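Long-range contact in GAF domain-containing protein (Thermoplasma acidophilum, PDB 4MN7), which probably reduces the R-sulfoxide of free methionine back to methionine, as a type II free methionine-R-sulfoxide reductase built on a GAF domain: residues A[72-76]-A[87-91]. The protein carries 1 engineered substitution. Numbering follows the deposited sequence.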
loop_
_atom_site.group_PDB
_atom_site.type_symbol
_atom_site.label_atom_id
_atom_site.label_comp_id
_atom_site.label_asym_id
_atom_site.label_seq_id
_atom_site.Cartn_x
_atom_site.Cartn_y
_atom_site.Cartn_z
ATOM N N GLU A 72 24.255 -6.719 2.801
ATOM C CA GLU A 72 25.697 -6.617 2.508
ATOM C C GLU A 72 26.230 -5.271 3.007
ATOM O O GLU A 72 25.887 -4.221 2.486
ATOM C CB GLU A 72 25.946 -6.778 1.024
ATOM C CG GLU A 72 27.366 -6.497 0.625
ATOM C CD GLU A 72 28.331 -7.407 1.389
ATOM O OE1 GLU A 72 29.232 -6.907 2.127
ATOM O OE2 GLU A 72 28.144 -8.636 1.290
ATOM N N TYR A 73 27.046 -5.322 4.051
ATOM C CA TYR A 73 27.629 -4.127 4.706
ATOM C C TYR A 73 28.728 -3.442 3.874
ATOM O O TYR A 73 28.983 -2.219 4.050
ATOM C CB TYR A 73 28.283 -4.551 6.032
ATOM C CG TYR A 73 27.351 -5.321 6.953
ATOM C CD1 TYR A 73 26.327 -4.652 7.713
ATOM C CD2 TYR A 73 27.473 -6.723 7.090
ATOM C CE1 TYR A 73 25.469 -5.364 8.575
ATOM C CE2 TYR A 73 26.609 -7.447 7.937
ATOM C CZ TYR A 73 25.613 -6.774 8.666
ATOM O OH TYR A 73 24.790 -7.516 9.485
ATOM N N ASP A 74 29.384 -4.245 3.016
ATOM C CA ASP A 74 30.546 -3.820 2.229
ATOM C C ASP A 74 30.644 -4.513 0.845
ATOM O O ASP A 74 31.352 -5.532 0.687
ATOM C CB ASP A 74 31.809 -4.105 3.009
ATOM C CG ASP A 74 32.997 -3.303 2.482
ATOM O OD1 ASP A 74 32.906 -2.732 1.354
ATOM O OD2 ASP A 74 33.996 -3.226 3.220
ATOM N N VAL A 75 29.904 -3.967 -0.118
ATOM C CA VAL A 75 29.715 -4.532 -1.458
ATOM C C VAL A 75 31.033 -4.636 -2.239
ATOM O O VAL A 75 31.315 -5.665 -2.843
ATOM C CB VAL A 75 28.743 -3.670 -2.343
ATOM C CG1 VAL A 75 28.569 -4.274 -3.758
ATOM C CG2 VAL A 75 27.377 -3.581 -1.708
ATOM N N LYS A 76 31.809 -3.560 -2.237
ATOM C CA LYS A 76 32.996 -3.479 -3.072
ATOM C C LYS A 76 33.985 -4.498 -2.564
ATOM O O LYS A 76 34.618 -5.212 -3.349
ATOM C CB LYS A 76 33.597 -2.059 -3.077
ATOM C CG LYS A 76 32.681 -0.946 -3.615
ATOM C CD LYS A 76 32.655 -0.867 -5.156
ATOM C CE LYS A 76 32.243 0.534 -5.658
ATOM N NZ LYS A 76 32.825 0.959 -6.971
ATOM N N SER A 87 28.505 3.840 -7.262
ATOM C CA SER A 87 28.486 4.482 -5.931
ATOM C C SER A 87 28.081 3.577 -4.759
ATOM O O SER A 87 28.417 3.867 -3.621
ATOM C CB SER A 87 27.640 5.732 -5.944
ATOM O OG SER A 87 26.336 5.468 -6.323
ATOM N N THR A 88 27.435 2.444 -5.026
ATOM C CA THR A 88 26.874 1.669 -3.942
ATOM C C THR A 88 27.961 1.063 -3.101
ATOM O O THR A 88 28.806 0.387 -3.595
ATOM C CB THR A 88 26.007 0.515 -4.497
ATOM O OG1 THR A 88 24.865 1.068 -5.171
ATOM C CG2 THR A 88 25.577 -0.381 -3.368
ATOM N N GLN A 89 27.874 1.243 -1.795
ATOM C CA GLN A 89 28.703 0.562 -0.854
ATOM C C GLN A 89 27.972 -0.368 0.025
ATOM O O GLN A 89 28.590 -1.197 0.637
ATOM C CB GLN A 89 29.405 1.592 0.042
ATOM C CG GLN A 89 30.432 2.409 -0.770
ATOM C CD GLN A 89 31.315 3.294 0.104
ATOM O OE1 GLN A 89 32.367 2.887 0.518
ATOM N NE2 GLN A 89 30.847 4.494 0.407
ATOM N N SER A 90 26.656 -0.212 0.190
ATOM C CA SER A 90 25.921 -1.250 0.942
ATOM C C SER A 90 24.552 -1.459 0.343
ATOM O O SER A 90 24.026 -0.581 -0.342
ATOM C CB SER A 90 25.921 -1.031 2.482
ATOM O OG SER A 90 25.408 0.233 2.843
ATOM N N GLU A 91 24.001 -2.645 0.578
ATOM C CA GLU A 91 22.769 -3.040 -0.045
ATOM C C GLU A 91 22.023 -4.070 0.832
ATOM O O GLU A 91 22.632 -4.971 1.424
ATOM C CB GLU A 91 23.033 -3.641 -1.419
ATOM C CG GLU A 91 21.734 -4.048 -2.149
ATOM C CD GLU A 91 21.944 -4.544 -3.551
ATOM O OE1 GLU A 91 23.130 -4.679 -3.913
ATOM O OE2 GLU A 91 20.951 -4.775 -4.286
#
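Three backbone hydrogen bonds join the two segments. E72 and E91 form an antiparallel hydrogen-bonded pair, with E72 N giving to E91 O at 2.8 Å and E91 N returning to E72 O at 3.1 Å. Beyond this pair the chain of 72-76 leaves strand geometry, yet it meets its partner once more: V75 N points almost straight at Q89 O, 3.2 Å away. The CB of S90 packs against two carbonyl oxygens of the facing chain, 3.2 Å from E72 O and 3.6 Å from Y73 O.

The pairing lies where the edge strand 70-72 ends and strand 90-98 begins, in the antiparallel sheet of the GAF domain, so that it closes the irregular connection between two neighbouring strands. Strand 90-98 is bordered on its other side by 101-110, where Q89 and S90 both face S110 in a classic beta bulge.

Apolar contact is centred on V75, whose side chain is directed at 87-91. Its CG2 lies 3.8 Å from S90 CA and 4.0 Å from T88 CG2. Separately, the exposed K76 chain runs alongside 87-91 in van der Waals contact, its CE 4.0 Å from T88 O.

Among the polar side chains, E72 OE1 accepts a 2.8 Å hydrogen bond from D74 N, just past the end of the strand. Most other polar ends have partners outside the two segments: T88 OG1 bonds D109, Q89 NE2 the carbonyl of D111, and S90 OG that of K112. E72 OE2 bonds N78, and E91, packed against L59 and C60 of helix 59-66, bonds through OE1 to the hydroxyl of Y81, which also touches V75.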